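PDB 4ZDT: structure-specific endonuclease subunit slx1 from Schizosaccharomyces pombe, which serves as the catalytic subunit of the slx1-slx4 endonuclease, cutting branched DNA near junctions with single strands during repair and recombination. Local coordinates for residues A[19-33]-A[54-68]. Sequence-based numbering, arbitrary orientation.
Sequences RANCPFTDCNSINHL and CTKCKRVLRWREFLS. With ZN (zinc ion), chain F; ZN (zinc ion), chain E.
In C22, C27 and C54 the sulfur stands anti to the backbone N, whereas in C57 it sits between N and the carbonyl carbon (chi1 71°); the four thiolates thereby close round one zinc ion, C22 SG to zinc being 2.3 Å. R59 runs extended from CG to NE and spreads its guanidinium over one face of the F24 ring, the planes 6° apart and R59 CZ 3.9 Å from the ring centroid, in a cation-pi stack. The same group grips D26 end-on: R59 NH2 reaches D26 OD2 at 2.8 Å and R59 NH1 reaches D26 OD1, each on a syn lone pair, with carboxylate and guanidinium nearly coplanar. R59 NH1 also donates to C57 SG at 3.4 Å, which ties the salt bridge to the metal site. The extended K56 lies along C27 SG, and K56 NZ donates to C27 O at 2.8 Å, in the carbonyl plane. L61 CD1 packs against P23 CD and lies at the edge of the F24 ring.

Farther along, N21 N donates to F66 O at 3.1 Å, while F66 packs on A20 and C22 and meets F40 edge-to-face. L33 CD2 touches L67 CD2 at 3.6 Å near the slx4 chain, whose L29 O accepts from W63 NE1.

H32 binds the second zinc with C6, C9 and C35, so the paired sites interleave along the chain in the cross-brace of this RING finger domain. D26 takes up much of the R59 guanidinium charge, but the two donors on C57 SG, R59 N and R59 NH1, would probably stabilise its thiolate.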
loop_
_atom_site.group_PDB
_atom_site.type_symbol
_atom_site.label_atom_id
_atom_site.label_comp_id
_atom_site.label_asym_id
_atom_site.label_seq_id
_atom_site.Cartn_x
_atom_site.Cartn_y
_atom_site.Cartn_z
ATOM N N ARG A 19 6.679 -9.873 -3.286
ATOM C CA ARG A 19 7.796 -9.168 -2.651
ATOM C C ARG A 19 8.452 -8.129 -3.557
ATOM O O ARG A 19 8.617 -8.349 -4.757
ATOM C CB ARG A 19 8.845 -10.168 -2.158
ATOM C CG ARG A 19 9.820 -10.625 -3.232
ATOM C CD ARG A 19 10.171 -12.094 -3.068
ATOM N NE ARG A 19 8.978 -12.934 -2.966
ATOM C CZ ARG A 19 8.993 -14.234 -2.673
ATOM N NH1 ARG A 19 10.159 -14.844 -2.465
ATOM N NH2 ARG A 19 7.860 -14.920 -2.601
ATOM N N ALA A 20 8.828 -6.999 -2.966
ATOM C CA ALA A 20 9.534 -5.949 -3.686
ATOM C C ALA A 20 10.975 -6.368 -3.896
ATOM O O ALA A 20 11.563 -7.043 -3.034
ATOM C CB ALA A 20 9.486 -4.655 -2.905
ATOM N N ASN A 21 11.526 -5.981 -5.049
ATOM C CA ASN A 21 12.960 -6.051 -5.293
ATOM C C ASN A 21 13.442 -4.851 -6.103
ATOM O O ASN A 21 12.797 -4.434 -7.073
ATOM C CB ASN A 21 13.380 -7.361 -5.974
ATOM C CG ASN A 21 13.059 -7.377 -7.444
ATOM O OD1 ASN A 21 11.892 -7.486 -7.839
ATOM N ND2 ASN A 21 14.095 -7.233 -8.276
ATOM N N CYS A 22 14.571 -4.298 -5.684
ATOM C CA CYS A 22 15.246 -3.278 -6.459
ATOM C C CYS A 22 15.576 -3.895 -7.816
ATOM O O CYS A 22 16.145 -4.985 -7.881
ATOM C CB CYS A 22 16.509 -2.824 -5.744
ATOM S SG CYS A 22 17.407 -1.486 -6.572
ATOM N N PRO A 23 15.190 -3.207 -8.908
ATOM C CA PRO A 23 15.307 -3.806 -10.245
ATOM C C PRO A 23 16.740 -3.892 -10.758
ATOM O O PRO A 23 16.943 -4.451 -11.823
ATOM C CB PRO A 23 14.472 -2.855 -11.144
ATOM C CG PRO A 23 14.582 -1.508 -10.459
ATOM C CD PRO A 23 14.644 -1.830 -8.949
ATOM N N PHE A 24 17.707 -3.339 -10.029
ATOM C CA PHE A 24 19.099 -3.407 -10.455
ATOM C C PHE A 24 19.767 -4.652 -9.846
ATOM O O PHE A 24 19.817 -4.813 -8.636
ATOM C CB PHE A 24 19.860 -2.114 -10.117
ATOM C CG PHE A 24 19.351 -0.916 -10.896
ATOM C CD1 PHE A 24 18.279 -0.157 -10.415
ATOM C CD2 PHE A 24 19.883 -0.608 -12.145
ATOM C CE1 PHE A 24 17.780 0.958 -11.160
ATOM C CE2 PHE A 24 19.381 0.478 -12.910
ATOM C CZ PHE A 24 18.329 1.256 -12.406
ATOM N N THR A 25 20.261 -5.517 -10.712
ATOM C CA THR A 25 20.879 -6.783 -10.293
ATOM C C THR A 25 22.098 -6.528 -9.405
ATOM O O THR A 25 22.403 -7.347 -8.534
ATOM C CB THR A 25 21.214 -7.646 -11.491
ATOM O OG1 THR A 25 20.043 -7.747 -12.300
ATOM C CG2 THR A 25 21.614 -9.067 -11.067
ATOM N N ASP A 26 22.759 -5.376 -9.584
ATOM C CA ASP A 26 23.905 -5.033 -8.743
ATOM C C ASP A 26 23.496 -4.770 -7.305
ATOM O O ASP A 26 24.346 -4.684 -6.430
ATOM C CB ASP A 26 24.753 -3.865 -9.313
ATOM C CG ASP A 26 24.014 -2.503 -9.324
ATOM O OD1 ASP A 26 23.228 -2.205 -8.390
ATOM O OD2 ASP A 26 24.272 -1.706 -10.251
ATOM N N CYS A 27 22.186 -4.669 -7.068
ATOM C CA CYS A 27 21.673 -4.382 -5.740
ATOM C C CYS A 27 20.742 -5.505 -5.279
ATOM O O CYS A 27 21.036 -6.194 -4.295
ATOM C CB CYS A 27 20.931 -3.043 -5.741
ATOM S SG CYS A 27 20.086 -2.749 -4.188
ATOM N N ASN A 28 19.624 -5.668 -5.995
ATOM C CA ASN A 28 18.645 -6.729 -5.750
ATOM C C ASN A 28 18.136 -6.786 -4.297
ATOM O O ASN A 28 17.891 -7.864 -3.771
ATOM C CB ASN A 28 19.207 -8.100 -6.216
ATOM C CG ASN A 28 18.129 -9.149 -6.391
ATOM O OD1 ASN A 28 17.073 -8.873 -6.952
ATOM N ND2 ASN A 28 18.389 -10.364 -5.903
ATOM N N SER A 29 17.991 -5.626 -3.657
ATOM C CA SER A 29 17.402 -5.515 -2.314
ATOM C C SER A 29 15.977 -6.077 -2.297
ATOM O O SER A 29 15.114 -5.598 -3.050
ATOM C CB SER A 29 17.356 -4.048 -1.892
ATOM O OG SER A 29 16.742 -3.913 -0.622
ATOM N N ILE A 30 15.738 -7.085 -1.456
ATOM C CA ILE A 30 14.452 -7.772 -1.402
ATOM C C ILE A 30 13.729 -7.459 -0.082
ATOM O O ILE A 30 14.347 -7.426 0.991
ATOM C CB ILE A 30 14.587 -9.301 -1.675
ATOM C CG1 ILE A 30 15.082 -9.526 -3.122
ATOM C CG2 ILE A 30 13.240 -10.016 -1.505
ATOM C CD1 ILE A 30 15.553 -10.953 -3.433
ATOM N N ASN A 31 12.420 -7.239 -0.161
ATOM C CA ASN A 31 11.630 -6.939 1.031
ATOM C C ASN A 31 10.124 -7.044 0.802
ATOM O O ASN A 31 9.657 -7.019 -0.337
ATOM C CB ASN A 31 11.983 -5.550 1.569
ATOM C CG ASN A 31 12.256 -4.549 0.464
ATOM O OD1 ASN A 31 11.428 -4.348 -0.425
ATOM N ND2 ASN A 31 13.421 -3.914 0.514
ATOM N N HIS A 32 9.369 -7.159 1.894
ATOM C CA HIS A 32 7.902 -7.247 1.821
ATOM C C HIS A 32 7.405 -5.958 1.193
ATOM O O HIS A 32 7.950 -4.895 1.467
ATOM C CB HIS A 32 7.269 -7.325 3.220
ATOM C CG HIS A 32 7.444 -8.637 3.910
ATOM N ND1 HIS A 32 8.281 -8.799 4.997
ATOM C CD2 HIS A 32 6.869 -9.843 3.692
ATOM C CE1 HIS A 32 8.216 -10.055 5.409
ATOM N NE2 HIS A 32 7.367 -10.707 4.636
ATOM N N LEU A 33 6.372 -6.053 0.360
ATOM C CA LEU A 33 5.727 -4.852 -0.205
ATOM C C LEU A 33 5.325 -3.877 0.872
ATOM O O LEU A 33 5.631 -2.692 0.774
ATOM C CB LEU A 33 4.488 -5.223 -1.031
ATOM C CG LEU A 33 4.722 -6.042 -2.299
ATOM C CD1 LEU A 33 3.396 -6.554 -2.848
ATOM C CD2 LEU A 33 5.430 -5.146 -3.354
ATOM N N CYS A 54 16.053 3.325 -2.425
ATOM C CA CYS A 54 16.440 1.975 -2.046
ATOM C C CYS A 54 17.490 2.062 -0.926
ATOM O O CYS A 54 18.510 2.738 -1.074
ATOM C CB CYS A 54 17.012 1.218 -3.241
ATOM S SG CYS A 54 17.562 -0.469 -2.820
ATOM N N THR A 55 17.247 1.391 0.189
ATOM C CA THR A 55 18.154 1.544 1.336
ATOM C C THR A 55 19.540 0.907 1.108
ATOM O O THR A 55 20.525 1.280 1.767
ATOM C CB THR A 55 17.516 1.062 2.654
ATOM O OG1 THR A 55 18.242 1.623 3.748
ATOM C CG2 THR A 55 17.541 -0.445 2.760
ATOM N N LYS A 56 19.604 -0.027 0.168
ATOM C CA LYS A 56 20.833 -0.747 -0.134
ATOM C C LYS A 56 21.688 0.054 -1.145
ATOM O O LYS A 56 22.778 0.511 -0.791
ATOM C CB LYS A 56 20.515 -2.193 -0.573
ATOM C CG LYS A 56 21.746 -3.128 -0.690
ATOM C CD LYS A 56 21.398 -4.529 -1.231
ATOM C CE LYS A 56 22.650 -5.452 -1.278
ATOM N NZ LYS A 56 22.372 -6.796 -1.872
ATOM N N CYS A 57 21.181 0.299 -2.363
ATOM C CA CYS A 57 21.967 1.027 -3.383
ATOM C C CYS A 57 21.835 2.564 -3.383
ATOM O O CYS A 57 22.597 3.252 -4.070
ATOM C CB CYS A 57 21.665 0.490 -4.783
ATOM S SG CYS A 57 19.985 0.947 -5.368
ATOM N N LYS A 58 20.875 3.099 -2.630
ATOM C CA LYS A 58 20.624 4.558 -2.560
ATOM C C LYS A 58 20.068 5.206 -3.823
ATOM O O LYS A 58 20.002 6.427 -3.885
ATOM C CB LYS A 58 21.876 5.361 -2.110
ATOM C CG LYS A 58 22.642 4.776 -0.931
ATOM C CD LYS A 58 21.775 4.613 0.309
ATOM C CE LYS A 58 22.641 4.194 1.492
ATOM N NZ LYS A 58 21.802 3.838 2.661
ATOM N N ARG A 59 19.686 4.435 -4.836
ATOM C CA ARG A 59 19.010 5.040 -5.995
ATOM C C ARG A 59 17.603 5.482 -5.569
ATOM O O ARG A 59 17.010 4.866 -4.682
ATOM C CB ARG A 59 18.898 4.055 -7.154
ATOM C CG ARG A 59 20.234 3.644 -7.817
ATOM C CD ARG A 59 19.948 2.539 -8.834
ATOM N NE ARG A 59 21.096 2.106 -9.646
ATOM C CZ ARG A 59 21.847 1.042 -9.382
ATOM N NH1 ARG A 59 21.618 0.298 -8.288
ATOM N NH2 ARG A 59 22.845 0.720 -10.203
ATOM N N VAL A 60 17.079 6.547 -6.184
ATOM C CA VAL A 60 15.711 7.010 -5.868
ATOM C C VAL A 60 14.829 6.680 -7.042
ATOM O O VAL A 60 14.975 7.261 -8.131
ATOM C CB VAL A 60 15.658 8.524 -5.556
ATOM C CG1 VAL A 60 14.220 8.976 -5.320
ATOM C CG2 VAL A 60 16.506 8.830 -4.327
ATOM N N LEU A 61 13.920 5.733 -6.829
ATOM C CA LEU A 61 13.145 5.144 -7.915
ATOM C C LEU A 61 11.668 5.296 -7.631
ATOM O O LEU A 61 11.291 5.539 -6.488
ATOM C CB LEU A 61 13.489 3.660 -8.076
ATOM C CG LEU A 61 14.991 3.368 -8.237
ATOM C CD1 LEU A 61 15.183 1.865 -8.191
ATOM C CD2 LEU A 61 15.527 3.954 -9.549
ATOM N N ARG A 62 10.843 5.150 -8.667
ATOM C CA ARG A 62 9.389 5.212 -8.502
ATOM C C ARG A 62 8.912 3.863 -7.993
ATOM O O ARG A 62 9.561 2.835 -8.244
ATOM C CB ARG A 62 8.725 5.523 -9.843
ATOM C CG ARG A 62 8.998 6.944 -10.319
ATOM C CD ARG A 62 8.592 7.189 -11.779
ATOM N NE ARG A 62 8.914 8.585 -12.116
ATOM C CZ ARG A 62 8.492 9.239 -13.212
ATOM N NH1 ARG A 62 7.731 8.634 -14.112
ATOM N NH2 ARG A 62 8.844 10.506 -13.395
ATOM N N TRP A 63 7.765 3.868 -7.320
ATOM C CA TRP A 63 7.216 2.680 -6.677
ATOM C C TRP A 63 7.168 1.503 -7.626
ATOM O O TRP A 63 7.549 0.384 -7.275
ATOM C CB TRP A 63 5.804 2.971 -6.115
ATOM C CG TRP A 63 5.189 1.763 -5.447
ATOM C CD1 TRP A 63 4.077 1.066 -5.846
ATOM C CD2 TRP A 63 5.702 1.075 -4.300
ATOM N NE1 TRP A 63 3.852 -0.005 -4.995
ATOM C CE2 TRP A 63 4.834 -0.015 -4.037
ATOM C CE3 TRP A 63 6.807 1.279 -3.461
ATOM C CZ2 TRP A 63 5.047 -0.904 -2.974
ATOM C CZ3 TRP A 63 7.007 0.391 -2.381
ATOM C CH2 TRP A 63 6.132 -0.682 -2.160
ATOM N N ARG A 64 6.688 1.750 -8.839
ATOM C CA ARG A 64 6.519 0.692 -9.832
ATOM C C ARG A 64 7.799 -0.106 -10.078
ATOM O O ARG A 64 7.754 -1.320 -10.274
ATOM C CB ARG A 64 6.006 1.274 -11.150
ATOM C CG ARG A 64 5.233 0.285 -12.008
ATOM C CD ARG A 64 4.532 0.983 -13.162
ATOM N NE ARG A 64 3.262 1.584 -12.755
ATOM C CZ ARG A 64 2.127 0.908 -12.617
ATOM N NH1 ARG A 64 2.095 -0.396 -12.858
ATOM N NH2 ARG A 64 1.020 1.535 -12.239
ATOM N N GLU A 65 8.935 0.583 -10.070
ATOM C CA GLU A 65 10.217 -0.046 -10.356
ATOM C C GLU A 65 10.500 -1.231 -9.434
ATOM O O GLU A 65 11.239 -2.143 -9.802
ATOM C CB GLU A 65 11.349 0.978 -10.255
ATOM C CG GLU A 65 11.679 1.670 -11.568
ATOM C CD GLU A 65 10.826 2.899 -11.810
ATOM O OE1 GLU A 65 11.006 3.901 -11.087
ATOM O OE2 GLU A 65 9.975 2.863 -12.724
ATOM N N PHE A 66 9.917 -1.217 -8.238
ATOM C CA PHE A 66 10.158 -2.299 -7.276
ATOM C C PHE A 66 9.250 -3.502 -7.493
ATOM O O PHE A 66 9.379 -4.528 -6.808
ATOM C CB PHE A 66 10.061 -1.765 -5.843
ATOM C CG PHE A 66 11.092 -0.723 -5.527
ATOM C CD1 PHE A 66 12.370 -1.101 -5.108
ATOM C CD2 PHE A 66 10.783 0.642 -5.625
ATOM C CE1 PHE A 66 13.325 -0.137 -4.804
ATOM C CE2 PHE A 66 11.731 1.609 -5.327
ATOM C CZ PHE A 66 13.015 1.211 -4.918
ATOM N N LEU A 67 8.380 -3.416 -8.502
ATOM C CA LEU A 67 7.380 -4.457 -8.722
ATOM C C LEU A 67 7.695 -5.420 -9.870
ATOM O O LEU A 67 6.764 -5.944 -10.482
ATOM C CB LEU A 67 5.986 -3.808 -8.952
ATOM C CG LEU A 67 5.464 -2.811 -7.904
ATOM C CD1 LEU A 67 4.111 -2.233 -8.282
ATOM C CD2 LEU A 67 5.393 -3.451 -6.517
ATOM N N SER A 68 8.975 -5.697 -10.153
ATOM C CA SER A 68 9.318 -6.513 -11.348
ATOM C C SER A 68 8.808 -7.949 -11.318
ATOM O O SER A 68 8.650 -8.569 -12.363
ATOM C CB SER A 68 10.828 -6.521 -11.646
ATOM O OG SER A 68 11.535 -7.191 -10.612
HETATM ZN ZN ZN F . 18.732 -0.919 -4.815
HETATM ZN ZN ZN E . 9.260 -7.244 5.915
HETATM O O HOH W 1 8.601 -7.260 -7.311
HETATM O O HOH W 2 11.533 -4.828 -9.247
HETATM O O HOH W 3 24.569 -5.740 -3.972
#